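Local coordinates for uncharacterized protein (Desulfotomaculum acetoxidans, PDB 3U4Y) that is of unknown function but folds as a seven-bladed beta-propeller of the lactonase family, which leaves a related enzymatic role possible but unproven, at residues A[30-35]-A[311-316]; A[84-89]-A[109-114]; A[243-248]-A[257-262]. All blocks are in the same frame, centred on the assembly; numbering follows the deposited sequence.

Interaction 1. Residues A[30-35]-A[311-316]; sequences LEILNQ and AGIEAN
Leu-30, at the turn entering strand 32-37, has a left-handed backbone conformation with positive phi. Its carbonyl faces the other segment, yet Leu-30 O stays 4.0 Å from Ala-311 N and no bond is made; its side chain leans instead on Phe-288 of strand 286-291. The side chain of Glu-31 sets out away from the 311-316 loop.

Ile-32 carries the contact. CG1 sits beside the backbone N, anti to the carbonyl carbon (chi1 -54°), while CG2 is anti to N. This sends the longer branch across to the loop, where its terminal methyl CD1 lies 4.0 Å from Ala-311 CB. One bond further back, Ile-32 CG1 passes 3.9 Å from Ile-313 CG1. The two isoleucines slide past each other in opposite directions, touching along their flanks and not tip to tip. Beyond Leu-33 and Asn-34, whose backbones bond to Phe-24, Gln-35 again points at the loop. Its chain is extended past CG and brings NE2 to 3.9 Å from Gly-312 O, which is proximity only; NE2 is hydrogen-bonded to Ser-23 OG. Gly-312 has positive phi (51°), a backbone shape glycine takes easily, and the loop bends there between Ala-311 and Ile-313, the two residues that meet Ile-32.

The join is thus a small, apolar surface patch, with Ile-313 as its one buried member. Ile-313 reaches inward onto Val-14 and Ser-23, and Glu-314 is tied by its carboxylate to His-18 and by its N to Glu-16. Strand 32-37 is the outermost strand of the sheet 32-37, 21-26, 11-16, 319-321. The loop leaves strand 306-309, the outer edge of the preceding blade, and crosses this sheet on its way to the sheet's far edge at 319-321.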
ATOM      1  N   LEU A  30     -10.755 -10.932  15.945  1.00 64.08           N
ATOM      2  CA  LEU A  30     -10.867  -9.487  15.824  1.00 60.50           C
ATOM      3  C   LEU A  30     -10.551  -8.794  17.141  1.00 64.70           C
ATOM      4  O   LEU A  30     -11.337  -7.977  17.632  1.00 70.63           O
ATOM      5  CB  LEU A  30     -12.258  -9.093  15.332  1.00 48.28           C
ATOM      6  CG  LEU A  30     -12.491  -9.572  13.908  1.00 40.41           C
ATOM      7  CD1 LEU A  30     -13.763  -8.975  13.309  1.00 38.78           C
ATOM      8  CD2 LEU A  30     -11.277  -9.195  13.100  1.00 38.00           C
ATOM      9  N   GLU A  31      -9.397  -9.134  17.708  1.00 55.20           N
ATOM     10  CA  GLU A  31      -8.925  -8.503  18.925  1.00 55.51           C
ATOM     11  C   GLU A  31      -7.441  -8.239  18.767  1.00 50.22           C
ATOM     12  O   GLU A  31      -6.795  -8.805  17.878  1.00 46.06           O
ATOM     13  CB  GLU A  31      -9.176  -9.412  20.119  1.00 66.38           C
ATOM     14  CG  GLU A  31     -10.645  -9.728  20.357  1.00 83.22           C
ATOM     15  CD  GLU A  31     -10.847 -10.979  21.199  1.00 94.45           C
ATOM     16  OE1 GLU A  31      -9.847 -11.486  21.752  1.00 97.77           O
ATOM     17  OE2 GLU A  31     -11.998 -11.461  21.298  1.00 95.04           O
ATOM     18  N   ILE A  32      -6.896  -7.372  19.613  1.00 45.04           N
ATOM     19  CA  ILE A  32      -5.467  -7.065  19.542  1.00 49.62           C
ATOM     20  C   ILE A  32      -4.616  -8.300  19.856  1.00 54.46           C
ATOM     21  O   ILE A  32      -5.092  -9.263  20.451  1.00 59.15           O
ATOM     22  CB  ILE A  32      -5.053  -5.898  20.486  1.00 35.66           C
ATOM     23  CG1 ILE A  32      -5.897  -4.651  20.234  1.00 40.70           C
ATOM     24  CG2 ILE A  32      -3.582  -5.578  20.336  1.00 33.12           C
ATOM     25  CD1 ILE A  32      -7.309  -4.821  20.723  1.00 50.03           C
ATOM     26  N   LEU A  33      -3.352  -8.256  19.453  1.00 47.62           N
ATOM     27  CA  LEU A  33      -2.412  -9.340  19.680  1.00 41.20           C
ATOM     28  C   LEU A  33      -1.211  -8.859  20.475  1.00 42.92           C
ATOM     29  O   LEU A  33      -0.827  -9.465  21.474  1.00 31.12           O
ATOM     30  CB  LEU A  33      -1.894  -9.848  18.344  1.00 42.72           C
ATOM     31  CG  LEU A  33      -2.221 -11.275  17.977  1.00 44.45           C
ATOM     32  CD1 LEU A  33      -3.699 -11.497  18.199  1.00 45.29           C
ATOM     33  CD2 LEU A  33      -1.838 -11.474  16.534  1.00 46.27           C
ATOM     34  N   ASN A  34      -0.594  -7.792  19.973  1.00 43.72           N
ATOM     35  CA  ASN A  34       0.588  -7.193  20.568  1.00 53.77           C
ATOM     36  C   ASN A  34       0.592  -5.724  20.161  1.00 55.46           C
ATOM     37  O   ASN A  34       0.285  -5.412  19.019  1.00 60.84           O
ATOM     38  CB  ASN A  34       1.866  -7.857  20.045  1.00 55.46           C
ATOM     39  CG  ASN A  34       1.755  -9.358  19.947  1.00 59.89           C
ATOM     40  OD1 ASN A  34       2.053 -10.075  20.898  1.00 47.62           O
ATOM     41  ND2 ASN A  34       1.348  -9.848  18.773  1.00 73.86           N
ATOM     42  N   GLN A  35       0.940  -4.825  21.079  1.00 48.67           N
ATOM     43  CA  GLN A  35       1.045  -3.414  20.734  1.00 41.42           C
ATOM     44  C   GLN A  35       2.415  -2.841  21.044  1.00 44.61           C
ATOM     45  O   GLN A  35       2.783  -2.636  22.204  1.00 62.64           O
ATOM     46  CB  GLN A  35      -0.027  -2.596  21.443  1.00 41.71           C
ATOM     47  CG  GLN A  35      -1.394  -2.717  20.835  1.00 39.82           C
ATOM     48  CD  GLN A  35      -2.389  -1.800  21.497  1.00 54.15           C
ATOM     49  OE1 GLN A  35      -2.335  -1.582  22.704  1.00 59.87           O
ATOM     50  NE2 GLN A  35      -3.301  -1.242  20.708  1.00 67.75           N
ATOM     51  N   ALA A 311     -11.239  -4.190  19.019  1.00 65.59           N
ATOM     52  CA  ALA A 311     -11.261  -3.484  20.287  1.00 60.18           C
ATOM     53  C   ALA A 311     -10.098  -2.524  20.479  1.00 46.18           C
ATOM     54  O   ALA A 311      -8.935  -2.893  20.349  1.00 46.48           O
ATOM     55  CB  ALA A 311     -11.246  -4.494  21.392  1.00 81.40           C
ATOM     56  N   GLY A 312     -10.412  -1.287  20.812  1.00 38.88           N
ATOM     57  CA  GLY A 312      -9.386  -0.339  21.209  1.00 35.41           C
ATOM     58  C   GLY A 312      -8.172  -0.151  20.312  1.00 42.50           C
ATOM     59  O   GLY A 312      -7.052  -0.037  20.811  1.00 35.47           O
ATOM     60  N   ILE A 313      -8.374  -0.105  18.996  1.00 54.21           N
ATOM     61  CA  ILE A 313      -7.326   0.350  18.081  1.00 45.25           C
ATOM     62  C   ILE A 313      -7.790   1.650  17.455  1.00 45.55           C
ATOM     63  O   ILE A 313      -8.864   1.701  16.860  1.00 58.76           O
ATOM     64  CB  ILE A 313      -7.047  -0.634  16.924  1.00 38.04           C
ATOM     65  CG1 ILE A 313      -6.432  -1.943  17.418  1.00 44.88           C
ATOM     66  CG2 ILE A 313      -6.098  -0.009  15.928  1.00 26.38           C
ATOM     67  CD1 ILE A 313      -5.972  -2.842  16.287  1.00 34.72           C
ATOM     68  N   GLU A 314      -6.987   2.698  17.585  1.00 37.59           N
ATOM     69  CA  GLU A 314      -7.315   3.979  16.987  1.00 37.08           C
ATOM     70  C   GLU A 314      -6.614   4.074  15.635  1.00 38.61           C
ATOM     71  O   GLU A 314      -5.502   4.579  15.511  1.00 36.70           O
ATOM     72  CB  GLU A 314      -6.920   5.107  17.934  1.00 42.52           C
ATOM     73  CG  GLU A 314      -7.528   4.946  19.333  1.00 61.27           C
ATOM     74  CD  GLU A 314      -7.089   6.025  20.321  1.00 72.90           C
ATOM     75  OE1 GLU A 314      -7.584   6.012  21.471  1.00 82.16           O
ATOM     76  OE2 GLU A 314      -6.250   6.878  19.954  1.00 69.11           O
ATOM     77  N   ALA A 315      -7.271   3.550  14.613  1.00 40.25           N
ATOM     78  CA  ALA A 315      -6.616   3.386  13.334  1.00 43.90           C
ATOM     79  C   ALA A 315      -6.114   4.726  12.852  1.00 35.66           C
ATOM     80  O   ALA A 315      -6.772   5.740  13.047  1.00 42.58           O
ATOM     81  CB  ALA A 315      -7.573   2.767  12.327  1.00 51.15           C
ATOM     82  N   ASN A 316      -4.947   4.722  12.220  1.00 25.99           N
ATOM     83  CA  ASN A 316      -4.351   5.943  11.730  1.00 22.37           C
ATOM     84  C   ASN A 316      -3.109   5.637  10.909  1.00 20.97           C
ATOM     85  O   ASN A 316      -1.999   5.750  11.380  1.00 24.52           O
ATOM     86  CB  ASN A 316      -3.994   6.822  12.917  1.00 23.31           C
ATOM     87  CG  ASN A 316      -3.913   8.291  12.566  1.00 34.44           C
ATOM     88  OD1 ASN A 316      -3.876   8.682  11.396  1.00 35.29           O
ATOM     89  ND2 ASN A 316      -3.869   9.119  13.593  1.00 43.42           N
TER

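Interaction 2. Residues A[84-89]-A[109-114]; sequences SSMADV and NMQSYS
Gln-111 reaches out of strand 109-114 toward the 84-89 loop. Its CG lies beside the backbone N, anti to the carbonyl carbon (chi1 -52°), and the chain runs extended from there. The last torsion (chi3 83°) then turns the amide plane across the line of the chain, setting NE2 and OE1 to either side of it, so that the two meet different parts of the loop. NE2 gives a weak hydrogen bond to Ser-84 O at 3.2 Å, clearly bent, while OE1 takes a second weak one from Gln-83 N.

Met-86, present as selenomethionine, meets this amide from across. Its own CG is also beside N, and the chain stretches out to cross Gln-111 at about a right angle. The terminal methyl CE lies 4.1 Å from Gln-111 CD, and the side chain also packs on Leu-64, Thr-100 and Phe-120. Ser-84 holds its hydroxyl in the crowded position between backbone N and carbonyl carbon, which puts OG 3.4 Å from Asn-109 CB. Ser-85 points away from the strand; its OG is bonded to Gly-103 N and Asn-105 O.

An alanine in place of Gln-111 would lack the amide altogether, and would probably leave the start of the loop less firmly positioned and the methyl of Met-86 less well packed. Every residue that touches here is buried, so the backbone polar groups of the loop need partners from the protein. A single amide answers a carbonyl with its N-H and an N-H with its oxygen, and two weak bonds, the one to Ser-84 O clearly bent, suggest a modest grip shared with the surrounding packing.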
ATOM      1  N   SER A  84      16.175  10.805   4.139  1.00 51.49           N
ATOM      2  CA  SER A  84      15.033  11.715   4.221  1.00 52.02           C
ATOM      3  C   SER A  84      13.771  10.981   4.663  1.00 48.35           C
ATOM      4  O   SER A  84      13.827   9.802   5.006  1.00 39.44           O
ATOM      5  CB  SER A  84      14.794  12.406   2.879  1.00 57.70           C
ATOM      6  OG  SER A  84      14.470  11.463   1.870  1.00 63.05           O
ATOM      7  N   SER A  85      12.635  11.679   4.648  1.00 47.65           N
ATOM      8  CA  SER A  85      11.376  11.115   5.141  1.00 40.89           C
ATOM      9  C   SER A  85      10.861   9.903   4.345  1.00 40.91           C
ATOM     10  O   SER A  85      11.335   9.619   3.244  1.00 50.07           O
ATOM     11  CB  SER A  85      10.300  12.181   5.143  1.00 39.17           C
ATOM     12  OG  SER A  85       9.718  12.268   3.854  1.00 43.66           O
HETATM   13  N   MSE A  86       9.863   9.214   4.900  1.00 30.45           N
HETATM   14  CA  MSE A  86       9.341   7.983   4.320  1.00 35.46           C
HETATM   15  C   MSE A  86       7.833   7.854   4.472  1.00 38.17           C
HETATM   16  O   MSE A  86       7.280   8.307   5.473  1.00 46.47           O
HETATM   17  CB  MSE A  86       9.963   6.789   5.032  1.00 45.52           C
HETATM   18  CG  MSE A  86      11.397   6.534   4.696  1.00 53.88           C
HETATM   19 SE   MSE A  86      12.193   5.414   6.061  0.95 58.82          SE
HETATM   20  CE  MSE A  86      14.043   5.997   5.829  1.00 65.44           C
ATOM     21  N   ALA A  87       7.167   7.216   3.504  1.00 24.56           N
ATOM     22  CA  ALA A  87       5.739   6.938   3.662  1.00 29.49           C
ATOM     23  C   ALA A  87       5.283   5.598   3.060  1.00 44.65           C
ATOM     24  O   ALA A  87       5.374   4.584   3.735  1.00 56.85           O
ATOM     25  CB  ALA A  87       4.879   8.113   3.182  1.00 27.12           C
ATOM     26  N   ASP A  88       4.775   5.566   1.827  1.00 47.75           N
ATOM     27  CA  ASP A  88       4.352   4.275   1.273  1.00 48.80           C
ATOM     28  C   ASP A  88       5.583   3.361   1.220  1.00 45.17           C
ATOM     29  O   ASP A  88       6.716   3.836   1.047  1.00 45.33           O
ATOM     30  CB  ASP A  88       3.641   4.403  -0.107  1.00 16.14           C
ATOM     31  CG  ASP A  88       2.695   3.201  -0.426  1.00 88.81           C
ATOM     32  OD1 ASP A  88       2.512   2.306   0.434  1.00 92.29           O
ATOM     33  OD2 ASP A  88       2.118   3.152  -1.540  1.00 80.33           O
ATOM     34  N   VAL A  89       5.358   2.061   1.428  1.00 36.68           N
ATOM     35  CA  VAL A  89       6.393   1.050   1.230  1.00 32.93           C
ATOM     36  C   VAL A  89       5.864  -0.123   0.477  1.00 26.26           C
ATOM     37  O   VAL A  89       4.727  -0.546   0.678  1.00 28.69           O
ATOM     38  CB  VAL A  89       6.880   0.420   2.542  1.00 30.46           C
ATOM     39  CG1 VAL A  89       8.333   0.723   2.757  1.00 31.75           C
ATOM     40  CG2 VAL A  89       6.008   0.842   3.708  1.00 24.58           C
ATOM     41  N   ASN A 109      13.036  11.694  -1.638  1.00 43.48           N
ATOM     42  CA  ASN A 109      13.822  10.593  -2.153  1.00 43.67           C
ATOM     43  C   ASN A 109      13.105   9.269  -2.141  1.00 43.32           C
ATOM     44  O   ASN A 109      12.212   9.027  -1.327  1.00 52.48           O
ATOM     45  CB  ASN A 109      15.093  10.416  -1.338  1.00 47.62           C
ATOM     46  CG  ASN A 109      15.996  11.585  -1.425  1.00 42.16           C
ATOM     47  OD1 ASN A 109      16.657  11.798  -2.435  1.00 45.20           O
ATOM     48  ND2 ASN A 109      16.056  12.350  -0.354  1.00 43.17           N
HETATM   49  N   MSE A 110      13.541   8.398  -3.038  1.00 38.46           N
HETATM   50  CA  MSE A 110      13.173   7.002  -2.982  1.00 39.67           C
HETATM   51  C   MSE A 110      14.344   6.240  -2.387  1.00 37.74           C
HETATM   52  O   MSE A 110      15.486   6.479  -2.746  1.00 45.34           O
HETATM   53  CB  MSE A 110      12.848   6.485  -4.375  1.00 42.24           C
HETATM   54  CG  MSE A 110      12.802   4.978  -4.465  1.00 49.04           C
HETATM   55 SE   MSE A 110      12.272   4.350  -6.228  0.88 45.71          SE
HETATM   56  CE  MSE A 110      10.494   5.136  -6.193  1.00 24.17           C
ATOM     57  N   GLN A 111      14.060   5.318  -1.477  1.00 37.04           N
ATOM     58  CA  GLN A 111      15.111   4.643  -0.729  1.00 31.72           C
ATOM     59  C   GLN A 111      14.831   3.161  -0.643  1.00 32.04           C
ATOM     60  O   GLN A 111      13.700   2.767  -0.332  1.00 33.92           O
ATOM     61  CB  GLN A 111      15.174   5.197   0.695  1.00 38.55           C
ATOM     62  CG  GLN A 111      15.277   6.712   0.802  1.00 42.92           C
ATOM     63  CD  GLN A 111      15.647   7.146   2.200  1.00 42.31           C
ATOM     64  OE1 GLN A 111      16.821   7.146   2.561  1.00 55.47           O
ATOM     65  NE2 GLN A 111      14.649   7.487   3.006  1.00 33.18           N
ATOM     66  N   SER A 112      15.859   2.350  -0.911  1.00 34.28           N
ATOM     67  CA  SER A 112      15.778   0.889  -0.754  1.00 36.81           C
ATOM     68  C   SER A 112      16.567   0.404   0.450  1.00 39.28           C
ATOM     69  O   SER A 112      17.564   0.999   0.827  1.00 42.99           O
ATOM     70  CB  SER A 112      16.301   0.160  -1.988  1.00 37.64           C
ATOM     71  OG  SER A 112      17.711   0.233  -2.027  1.00 40.53           O
ATOM     72  N   TYR A 113      16.135  -0.719   1.007  1.00 44.04           N
ATOM     73  CA  TYR A 113      16.626  -1.206   2.284  1.00 40.68           C
ATOM     74  C   TYR A 113      16.804  -2.728   2.254  1.00 41.54           C
ATOM     75  O   TYR A 113      15.852  -3.445   1.943  1.00 41.65           O
ATOM     76  CB  TYR A 113      15.607  -0.794   3.340  1.00 35.95           C
ATOM     77  CG  TYR A 113      15.712  -1.498   4.665  1.00 46.01           C
ATOM     78  CD1 TYR A 113      16.517  -0.997   5.686  1.00 42.82           C
ATOM     79  CD2 TYR A 113      14.985  -2.647   4.913  1.00 54.51           C
ATOM     80  CE1 TYR A 113      16.603  -1.635   6.908  1.00 38.03           C
ATOM     81  CE2 TYR A 113      15.068  -3.295   6.138  1.00 61.18           C
ATOM     82  CZ  TYR A 113      15.874  -2.783   7.132  1.00 48.05           C
ATOM     83  OH  TYR A 113      15.942  -3.437   8.343  1.00 45.09           O
ATOM     84  N   SER A 114      18.012  -3.215   2.567  1.00 34.43           N
ATOM     85  CA  SER A 114      18.301  -4.664   2.564  1.00 34.99           C
ATOM     86  C   SER A 114      17.878  -5.386   3.841  1.00 37.43           C
ATOM     87  O   SER A 114      18.370  -5.074   4.913  1.00 56.97           O
ATOM     88  CB  SER A 114      19.789  -4.933   2.310  1.00 34.95           C
ATOM     89  OG  SER A 114      20.045  -6.329   2.162  1.00 32.15           O
TER

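Interaction 3. Residues A[243-248]-A[257-262]; sequences VDVFNF and FVKSFG
Strands 243-248 and 257-262 run antiparallel, with axes 4.6 Å apart, and their side chains interlock differently on the two faces of the sheet. On one face Val-243 lies alongside Phe-261, pointing the same way. Val-243 CB sits over the face of the Phe-261 ring, 3.9 Å from its centroid, as a CH-pi contact displaced toward the rim. Leu-287 of the next blade covers both residues. Further along this face, Val-245 CG1 lies 3.8 Å from Lys-259 CG.

On the other face, Phe-257 directs its edge at the face of Phe-246 in a T-shaped stack, centroids 5.5 Å apart and planes at 80°. The far part of the same edge fits against Asp-244, with Phe-257 CE1 at 4.0 Å from Asp-244 CB, so the ring fills the step between these two residues. The carboxylate of Asp-244 stands nearly perpendicular to the ring and is held by Thr-242 and Asn-220. A bound Tris molecule, probably from the crystallisation liquor, lies about 4 Å from the Phe-257 side chain.

Between the Val-245/Lys-259 and Phe-246/Phe-257 pairs, strand 257-262 carries an extra residue. Val-258 N bonds to Val-245 O at 2.9 Å, and Lys-259 N reaches the same oxygen weakly at 3.4 Å; Val-245 N meets Lys-259 O almost straight, at 176°. Two residues thus face one, placing Val-258 CB beside Val-245 CG2. That is a classic beta bulge, set in the hairpin that forms the third and the fourth, outermost, strands of a four-stranded propeller blade.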
ATOM      1  N   VAL A 243     -17.046   1.443  -0.505  1.00 36.18           N
ATOM      2  CA  VAL A 243     -16.209   0.531  -1.258  1.00 32.82           C
ATOM      3  C   VAL A 243     -16.913   0.292  -2.572  1.00 26.26           C
ATOM      4  O   VAL A 243     -18.125   0.124  -2.605  1.00 32.51           O
ATOM      5  CB  VAL A 243     -16.086  -0.816  -0.601  1.00 31.25           C
ATOM      6  CG1 VAL A 243     -15.076  -1.665  -1.377  1.00 32.63           C
ATOM      7  CG2 VAL A 243     -15.684  -0.644   0.833  1.00 32.70           C
ATOM      8  N   ASP A 244     -16.150   0.309  -3.651  1.00 21.83           N
ATOM      9  CA  ASP A 244     -16.647  -0.049  -4.966  1.00 29.95           C
ATOM     10  C   ASP A 244     -16.003  -1.351  -5.381  1.00 48.20           C
ATOM     11  O   ASP A 244     -14.798  -1.528  -5.229  1.00 57.27           O
ATOM     12  CB  ASP A 244     -16.298   1.036  -5.988  1.00 13.29           C
ATOM     13  CG  ASP A 244     -17.024   2.310  -5.711  1.00 25.27           C
ATOM     14  OD1 ASP A 244     -18.008   2.253  -4.955  1.00 32.88           O
ATOM     15  OD2 ASP A 244     -16.618   3.366  -6.220  1.00 30.19           O
ATOM     16  N   VAL A 245     -16.788  -2.277  -5.898  1.00  9.86           N
ATOM     17  CA  VAL A 245     -16.163  -3.440  -6.469  1.00 26.71           C
ATOM     18  C   VAL A 245     -16.323  -3.489  -7.990  1.00 21.13           C
ATOM     19  O   VAL A 245     -17.396  -3.221  -8.527  1.00 22.56           O
ATOM     20  CB  VAL A 245     -16.611  -4.735  -5.744  1.00 25.67           C
ATOM     21  CG1 VAL A 245     -17.881  -4.484  -4.966  1.00 26.68           C
ATOM     22  CG2 VAL A 245     -16.745  -5.885  -6.712  1.00 14.82           C
ATOM     23  N   PHE A 246     -15.224  -3.782  -8.675  1.00 19.54           N
ATOM     24  CA  PHE A 246     -15.259  -4.008 -10.110  1.00 29.74           C
ATOM     25  C   PHE A 246     -14.797  -5.417 -10.438  1.00 23.90           C
ATOM     26  O   PHE A 246     -14.113  -6.045  -9.660  1.00 25.79           O
ATOM     27  CB  PHE A 246     -14.323  -3.050 -10.827  1.00 36.63           C
ATOM     28  CG  PHE A 246     -14.582  -1.612 -10.540  1.00 45.61           C
ATOM     29  CD1 PHE A 246     -14.447  -1.112  -9.247  1.00 48.58           C
ATOM     30  CD2 PHE A 246     -14.917  -0.744 -11.567  1.00 36.72           C
ATOM     31  CE1 PHE A 246     -14.664   0.232  -8.975  1.00 39.08           C
ATOM     32  CE2 PHE A 246     -15.130   0.588 -11.310  1.00 35.83           C
ATOM     33  CZ  PHE A 246     -15.007   1.081 -10.011  1.00 36.36           C
ATOM     34  N   ASN A 247     -15.170  -5.897 -11.611  1.00 20.21           N
ATOM     35  CA  ASN A 247     -14.597  -7.106 -12.158  1.00 21.63           C
ATOM     36  C   ASN A 247     -13.552  -6.692 -13.158  1.00 18.24           C
ATOM     37  O   ASN A 247     -13.711  -5.677 -13.816  1.00 17.78           O
ATOM     38  CB  ASN A 247     -15.659  -7.906 -12.890  1.00 36.53           C
ATOM     39  CG  ASN A 247     -16.524  -8.718 -11.960  1.00 42.56           C
ATOM     40  OD1 ASN A 247     -17.754  -8.645 -12.029  1.00 47.29           O
ATOM     41  ND2 ASN A 247     -15.891  -9.517 -11.096  1.00 31.84           N
ATOM     42  N   PHE A 248     -12.482  -7.462 -13.281  1.00 17.55           N
ATOM     43  CA  PHE A 248     -11.478  -7.155 -14.274  1.00  8.06           C
ATOM     44  C   PHE A 248     -11.421  -8.241 -15.304  1.00 15.39           C
ATOM     45  O   PHE A 248     -11.582  -9.409 -15.009  1.00 29.69           O
ATOM     46  CB  PHE A 248     -10.114  -6.983 -13.639  1.00 16.94           C
ATOM     47  CG  PHE A 248      -9.067  -6.434 -14.571  1.00 20.73           C
ATOM     48  CD1 PHE A 248      -9.297  -5.268 -15.285  1.00 18.62           C
ATOM     49  CD2 PHE A 248      -7.833  -7.065 -14.698  1.00 17.63           C
ATOM     50  CE1 PHE A 248      -8.326  -4.751 -16.120  1.00 16.37           C
ATOM     51  CE2 PHE A 248      -6.861  -6.556 -15.533  1.00 14.75           C
ATOM     52  CZ  PHE A 248      -7.107  -5.393 -16.242  1.00 16.11           C
ATOM     53  N   PHE A 257     -17.918  -2.192 -13.575  1.00 19.66           N
ATOM     54  CA  PHE A 257     -18.520  -1.935 -12.269  1.00 17.78           C
ATOM     55  C   PHE A 257     -19.475  -3.039 -11.879  1.00 18.55           C
ATOM     56  O   PHE A 257     -20.235  -3.531 -12.698  1.00 31.66           O
ATOM     57  CB  PHE A 257     -19.250  -0.592 -12.230  1.00 20.50           C
ATOM     58  CG  PHE A 257     -19.746  -0.214 -10.864  1.00 28.04           C
ATOM     59  CD1 PHE A 257     -18.853   0.116  -9.856  1.00 39.36           C
ATOM     60  CD2 PHE A 257     -21.099  -0.206 -10.582  1.00 19.38           C
ATOM     61  CE1 PHE A 257     -19.311   0.436  -8.589  1.00 44.06           C
ATOM     62  CE2 PHE A 257     -21.561   0.117  -9.319  1.00 21.46           C
ATOM     63  CZ  PHE A 257     -20.671   0.436  -8.323  1.00 34.63           C
ATOM     64  N   VAL A 258     -19.437  -3.432 -10.619  1.00 13.76           N
ATOM     65  CA  VAL A 258     -20.364  -4.430 -10.132  1.00 19.10           C
ATOM     66  C   VAL A 258     -21.316  -3.813  -9.138  1.00 32.07           C
ATOM     67  O   VAL A 258     -22.525  -3.794  -9.359  1.00 38.53           O
ATOM     68  CB  VAL A 258     -19.623  -5.567  -9.460  1.00 19.39           C
ATOM     69  CG1 VAL A 258     -20.598  -6.580  -8.923  1.00 17.08           C
ATOM     70  CG2 VAL A 258     -18.669  -6.202 -10.443  1.00 20.30           C
ATOM     71  N   LYS A 259     -20.764  -3.310  -8.040  1.00 35.41           N
ATOM     72  CA  LYS A 259     -21.569  -2.650  -7.027  1.00 38.82           C
ATOM     73  C   LYS A 259     -20.720  -1.904  -6.014  1.00 41.43           C
ATOM     74  O   LYS A 259     -19.494  -1.992  -6.013  1.00 39.74           O
ATOM     75  CB  LYS A 259     -22.421  -3.668  -6.290  1.00 37.79           C
ATOM     76  CG  LYS A 259     -21.600  -4.669  -5.527  1.00 43.37           C
ATOM     77  CD  LYS A 259     -22.343  -5.104  -4.283  1.00 58.82           C
ATOM     78  CE  LYS A 259     -21.664  -6.278  -3.618  1.00 69.50           C
ATOM     79  NZ  LYS A 259     -21.531  -7.425  -4.564  1.00 79.71           N
ATOM     80  N   SER A 260     -21.400  -1.177  -5.142  1.00 42.36           N
ATOM     81  CA  SER A 260     -20.749  -0.414  -4.094  1.00 32.24           C
ATOM     82  C   SER A 260     -21.508  -0.598  -2.812  1.00 28.59           C
ATOM     83  O   SER A 260     -22.662  -1.011  -2.820  1.00 39.17           O
ATOM     84  CB  SER A 260     -20.727   1.061  -4.451  1.00 37.15           C
ATOM     85  OG  SER A 260     -21.774   1.372  -5.354  1.00 52.74           O
ATOM     86  N   PHE A 261     -20.848  -0.335  -1.700  1.00 24.96           N
ATOM     87  CA  PHE A 261     -21.531  -0.325  -0.416  1.00 28.75           C
ATOM     88  C   PHE A 261     -20.828   0.689   0.450  1.00 30.85           C
ATOM     89  O   PHE A 261     -19.636   0.926   0.282  1.00 38.88           O
ATOM     90  CB  PHE A 261     -21.611  -1.720   0.233  1.00 25.96           C
ATOM     91  CG  PHE A 261     -20.274  -2.361   0.518  1.00 40.11           C
ATOM     92  CD1 PHE A 261     -19.583  -2.075   1.688  1.00 48.53           C
ATOM     93  CD2 PHE A 261     -19.729  -3.288  -0.360  1.00 40.77           C
ATOM     94  CE1 PHE A 261     -18.357  -2.677   1.961  1.00 47.81           C
ATOM     95  CE2 PHE A 261     -18.508  -3.892  -0.097  1.00 44.20           C
ATOM     96  CZ  PHE A 261     -17.820  -3.584   1.068  1.00 48.09           C
ATOM     97  N   GLY A 262     -21.575   1.330   1.337  1.00 26.18           N
ATOM     98  CA  GLY A 262     -21.011   2.395   2.139  1.00 28.06           C
ATOM     99  C   GLY A 262     -20.419   1.885   3.436  1.00 33.80           C
ATOM    100  O   GLY A 262     -21.047   1.119   4.167  1.00 35.11           O
TER

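Overall arrangement
From the N terminus, residues 30-35 form the first half of interaction 1, whose partner arrives only near the C-terminal end. The loop it closes therefore takes in nearly the whole propeller and contains both other contacts. Interaction 2 closes a short loop inside one blade, joining the entry from the preceding blade to the third strand. Interaction 3 follows in series as a local hairpin, on the other side of the chain's centre, about 32 Å from interaction 2 between centres. None crosses or touches another. Interaction 1 belongs to the ring closure: its blade mixes N-terminal strands with strand 319-321, just before Cys-322, which is disulfide-bonded to Cys-51.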